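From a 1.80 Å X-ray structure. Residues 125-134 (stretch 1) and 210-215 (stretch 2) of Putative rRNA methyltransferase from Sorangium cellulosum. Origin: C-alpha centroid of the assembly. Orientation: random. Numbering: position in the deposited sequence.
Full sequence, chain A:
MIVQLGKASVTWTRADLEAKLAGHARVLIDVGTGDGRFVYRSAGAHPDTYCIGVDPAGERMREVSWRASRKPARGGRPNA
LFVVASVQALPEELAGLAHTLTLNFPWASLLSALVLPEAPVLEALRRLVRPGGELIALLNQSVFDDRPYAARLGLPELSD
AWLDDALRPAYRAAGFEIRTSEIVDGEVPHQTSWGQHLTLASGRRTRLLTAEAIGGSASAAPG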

ATOM      1  N   LEU A 125      -4.049   2.475  -7.375  1.00 19.87           N
ATOM      2  CA  LEU A 125      -3.211   1.389  -6.784  1.00 19.56           C
ATOM      3  C   LEU A 125      -2.471   0.606  -7.873  1.00 21.04           C
ATOM      4  O   LEU A 125      -1.279   0.286  -7.735  1.00 22.28           O
ATOM      5  CB  LEU A 125      -4.099   0.477  -5.946  1.00 19.29           C
ATOM      6  CG  LEU A 125      -4.738   1.192  -4.719  1.00 20.87           C
ATOM      7  CD1 LEU A 125      -5.718   0.189  -4.111  1.00 20.72           C
ATOM      8  CD2 LEU A 125      -3.667   1.518  -3.692  1.00 20.76           C
ATOM      9  N   ARG A 126      -3.154   0.313  -8.964  1.00 20.37           N
ATOM     10  CA  ARG A 126      -2.534  -0.421 -10.070  1.00 20.79           C
ATOM     11  C   ARG A 126      -1.343   0.358 -10.634  1.00 20.98           C
ATOM     12  O   ARG A 126      -0.353  -0.212 -11.082  1.00 21.20           O
ATOM     13  CB  ARG A 126      -3.557  -0.698 -11.168  1.00 21.26           C
ATOM     14  CG  ARG A 126      -2.955  -1.296 -12.464  1.00 21.78           C
ATOM     15  CD  ARG A 126      -2.338  -2.710 -12.193  1.00 24.89           C
ATOM     16  NE  ARG A 126      -1.831  -3.297 -13.445  1.00 22.23           N
ATOM     17  CZ  ARG A 126      -0.632  -2.994 -13.946  1.00 24.57           C
ATOM     18  NH1 ARG A 126       0.136  -2.101 -13.327  1.00 23.63           N
ATOM     19  NH2 ARG A 126      -0.195  -3.559 -15.051  1.00 25.36           N
ATOM     20  N   ARG A 127      -1.420   1.681 -10.590  1.00 20.99           N
ATOM     21  CA  ARG A 127      -0.308   2.497 -11.076  1.00 23.35           C
ATOM     22  C   ARG A 127       0.991   2.227 -10.329  1.00 23.55           C
ATOM     23  O   ARG A 127       2.099   2.356 -10.919  1.00 24.07           O
ATOM     24  CB  ARG A 127      -0.700   3.988 -10.984  1.00 24.39           C
ATOM     25  CG  ARG A 127       0.326   5.020 -11.368  1.00 33.37           C
ATOM     26  CD  ARG A 127      -0.412   6.380 -11.151  1.00 38.09           C
ATOM     27  NE  ARG A 127       0.344   7.600 -11.375  1.00 40.69           N
ATOM     28  CZ  ARG A 127       0.748   8.409 -10.401  1.00 45.05           C
ATOM     29  NH1 ARG A 127       0.487   8.112  -9.133  1.00 40.20           N
ATOM     30  NH2 ARG A 127       1.413   9.519 -10.694  1.00 48.70           N
ATOM     31  N   LEU A 128       0.890   1.798  -9.065  1.00 20.40           N
ATOM     32  CA  LEU A 128       2.098   1.588  -8.268  1.00 19.97           C
ATOM     33  C   LEU A 128       2.777   0.227  -8.461  1.00 22.24           C
ATOM     34  O   LEU A 128       3.887   0.014  -7.969  1.00 23.30           O
ATOM     35  CB  LEU A 128       1.824   1.692  -6.744  1.00 19.36           C
ATOM     36  CG  LEU A 128       1.406   3.066  -6.227  1.00 36.14           C
ATOM     37  CD1 LEU A 128       1.396   3.111  -4.690  1.00 37.02           C
ATOM     38  CD2 LEU A 128       2.331   4.076  -6.770  1.00 35.68           C
ATOM     39  N   VAL A 129       2.079  -0.683  -9.112  1.00 22.83           N
ATOM     40  CA  VAL A 129       2.498  -2.071  -9.162  1.00 20.41           C
ATOM     41  C   VAL A 129       3.150  -2.408 -10.492  1.00 21.96           C
ATOM     42  O   VAL A 129       2.660  -2.016 -11.531  1.00 25.05           O
ATOM     43  CB  VAL A 129       1.290  -2.987  -8.954  1.00 22.45           C
ATOM     44  CG1 VAL A 129       1.744  -4.468  -8.843  1.00 22.27           C
ATOM     45  CG2 VAL A 129       0.594  -2.582  -7.645  1.00 20.40           C
ATOM     46  N   ARG A 130       4.240  -3.156 -10.458  1.00 24.23           N
ATOM     47  CA  ARG A 130       4.879  -3.544 -11.726  1.00 28.92           C
ATOM     48  C   ARG A 130       4.083  -4.698 -12.314  1.00 26.32           C
ATOM     49  O   ARG A 130       3.410  -5.435 -11.565  1.00 27.44           O
ATOM     50  CB  ARG A 130       6.369  -3.877 -11.521  1.00 33.68           C
ATOM     51  CG  ARG A 130       6.673  -5.178 -10.893  1.00 41.20           C
ATOM     52  CD  ARG A 130       8.196  -5.358 -10.796  1.00 45.87           C
ATOM     53  NE  ARG A 130       8.785  -4.303  -9.987  1.00 51.86           N
ATOM     54  CZ  ARG A 130      10.003  -3.801 -10.189  1.00 52.72           C
ATOM     55  NH1 ARG A 130      10.736  -4.271 -11.208  1.00 56.21           N
ATOM     56  NH2 ARG A 130      10.481  -2.829  -9.387  1.00 42.17           N
ATOM     57  N   PRO A 131       4.111  -4.854 -13.655  1.00 27.95           N
ATOM     58  CA  PRO A 131       3.442  -6.003 -14.300  1.00 27.87           C
ATOM     59  C   PRO A 131       3.853  -7.297 -13.634  1.00 26.89           C
ATOM     60  O   PRO A 131       5.034  -7.478 -13.296  1.00 28.49           O
ATOM     61  CB  PRO A 131       3.973  -5.973 -15.747  1.00 32.13           C
ATOM     62  CG  PRO A 131       4.322  -4.536 -15.985  1.00 34.11           C
ATOM     63  CD  PRO A 131       4.800  -3.995 -14.634  1.00 30.31           C
ATOM     64  N   GLY A 132       2.876  -8.136 -13.311  1.00 26.62           N
ATOM     65  CA  GLY A 132       3.164  -9.377 -12.615  1.00 27.19           C
ATOM     66  C   GLY A 132       3.281  -9.246 -11.101  1.00 30.05           C
ATOM     67  O   GLY A 132       3.389 -10.233 -10.397  1.00 29.05           O
ATOM     68  N   GLY A 133       3.263  -8.028 -10.580  1.00 23.18           N
ATOM     69  CA  GLY A 133       3.298  -7.853  -9.150  1.00 20.94           C
ATOM     70  C   GLY A 133       1.951  -8.168  -8.512  1.00 26.58           C
ATOM     71  O   GLY A 133       0.976  -8.532  -9.194  1.00 23.59           O
ATOM     72  N   GLU A 134       1.883  -8.033  -7.185  1.00 21.80           N
ATOM     73  CA  GLU A 134       0.724  -8.527  -6.444  1.00 21.81           C
ATOM     74  C   GLU A 134       0.174  -7.462  -5.495  1.00 22.80           C
ATOM     75  O   GLU A 134       0.954  -6.863  -4.788  1.00 25.26           O
ATOM     76  CB  GLU A 134       1.208  -9.706  -5.593  1.00 33.16           C
ATOM     77  CG  GLU A 134       0.137 -10.585  -5.059  1.00 36.37           C
ATOM     78  CD  GLU A 134       0.702 -11.739  -4.197  1.00 41.96           C
ATOM     79  OE1 GLU A 134       1.923 -11.747  -3.853  1.00 42.26           O
ATOM     80  OE2 GLU A 134      -0.091 -12.651  -3.904  1.00 38.25           O
ATOM     81  N   THR A 210      -6.338 -10.985  -2.858  1.00 21.67           N
ATOM     82  CA  THR A 210      -5.077 -10.680  -3.535  1.00 21.92           C
ATOM     83  C   THR A 210      -5.366 -10.604  -5.026  1.00 20.86           C
ATOM     84  O   THR A 210      -6.336 -11.169  -5.519  1.00 26.13           O
ATOM     85  CB  THR A 210      -3.942 -11.749  -3.306  1.00 26.80           C
ATOM     86  OG1 THR A 210      -4.278 -12.953  -4.002  1.00 31.57           O
ATOM     87  CG2 THR A 210      -3.702 -12.027  -1.807  1.00 26.37           C
ATOM     88  N   ALA A 211      -4.569  -9.832  -5.753  1.00 21.82           N
ATOM     89  CA  ALA A 211      -4.740  -9.791  -7.187  1.00 21.14           C
ATOM     90  C   ALA A 211      -3.406  -9.542  -7.862  1.00 26.80           C
ATOM     91  O   ALA A 211      -2.484  -8.967  -7.263  1.00 30.33           O
ATOM     92  CB  ALA A 211      -5.759  -8.680  -7.580  1.00 21.35           C
ATOM     93  N   GLU A 212      -3.300  -9.972  -9.099  1.00 21.51           N
ATOM     94  CA  GLU A 212      -2.046  -9.829  -9.839  1.00 22.32           C
ATOM     95  C   GLU A 212      -2.151  -8.681 -10.839  1.00 23.83           C
ATOM     96  O   GLU A 212      -3.144  -8.587 -11.553  1.00 22.27           O
ATOM     97  CB  GLU A 212      -1.741 -11.136 -10.603  1.00 23.14           C
ATOM     98  CG  GLU A 212      -0.450 -11.070 -11.444  1.00 27.78           C
ATOM     99  CD  GLU A 212      -0.185 -12.380 -12.214  1.00 38.01           C
ATOM    100  OE1 GLU A 212      -0.840 -13.385 -11.914  1.00 39.66           O
ATOM    101  OE2 GLU A 212       0.643 -12.389 -13.138  1.00 40.24           O
ATOM    102  N   ALA A 213      -1.118  -7.850 -10.921  1.00 22.55           N
ATOM    103  CA  ALA A 213      -1.141  -6.771 -11.908  1.00 22.02           C
ATOM    104  C   ALA A 213      -0.945  -7.407 -13.268  1.00 29.45           C
ATOM    105  O   ALA A 213       0.054  -8.105 -13.501  1.00 28.96           O
ATOM    106  CB  ALA A 213      -0.038  -5.766 -11.624  1.00 20.52           C
ATOM    107  N   ILE A 214      -1.905  -7.186 -14.158  1.00 21.95           N
ATOM    108  CA  ILE A 214      -1.799  -7.748 -15.496  1.00 24.52           C
ATOM    109  C   ILE A 214      -1.638  -6.756 -16.634  1.00 29.90           C
ATOM    110  O   ILE A 214      -1.715  -5.529 -16.480  1.00 26.62           O
ATOM    111  CB  ILE A 214      -3.022  -8.676 -15.808  1.00 33.35           C
ATOM    112  CG1 ILE A 214      -4.308  -7.896 -15.619  1.00 35.18           C
ATOM    113  CG2 ILE A 214      -2.963  -9.964 -14.941  1.00 41.88           C
ATOM    114  CD1 ILE A 214      -5.600  -8.658 -15.957  1.00 38.19           C
ATOM    115  N   GLY A 215      -1.444  -7.337 -17.815  1.00 43.55           N
ATOM    116  CA  GLY A 215      -1.434  -6.625 -19.075  1.00 46.29           C
ATOM    117  C   GLY A 215      -0.099  -6.565 -19.795  1.00 46.18           C
ATOM    118  O   GLY A 215       0.912  -6.278 -19.171  1.00 52.90           O
TER
HETATM  119  O   HOH W   1       3.725 -12.816 -11.607  1.00 47.12           O

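Stretch 2 runs as a strand, residues 210 to 213, antiparallel to the segment of stretch 1 that emerges from the turn at Arg 130 to Gly 133. At Thr 210, whose CA-to-CB bond points toward stretch 1, the carboxylate of Glu 134 comes within van der Waals range: OE2 of Glu 134 lies 4.0 Å from CB of Thr 210, while the threonine hydroxyl is hydrogen-bonded elsewhere in the structure. Ala 211 turns its methyl away and makes its contact through the backbone, its O accepting a CA-H...O contact from CA of Glu 134 at 3.3 Å. Glu 212 faces Glu 134 as a non-hydrogen-bonded antiparallel pair, with CA of Glu 212 4.6 Å from CA of Glu 134 and both side chains on the same face of the sheet. Its own CA approaches O of Gly 133 at 3.4 Å, a second CA-H...O contact. A water donates to O of Gly 132 (2.9 Å from the water O) and weakly to OE2 of Glu 212 (3.5 Å). Ala 213 is the most heavily covered residue. Its N donates to O of Gly 133 (2.8 Å) and its O accepts from N of Gly 132 (2.8 Å), so both backbone polar groups are paired with the turn. The turn is type II, closed by N of Gly 133 donating to O of Arg 130 at 2.8 Å; the positive phi of Gly 132 suits glycine, and a CB on Gly 133 would clash with CG1 of Val 129. The methyl of Ala 213 packs against Val 129 (CB to CG1, 3.5 Å) and lies over one face of the Arg 126 guanidinium. At the edge of that group, O of Ile 214 accepts a nearly linear hydrogen bond from NH2 of Arg 126 (2.9 Å, 176°), although the CA-to-CB bond of Ile 214 points away.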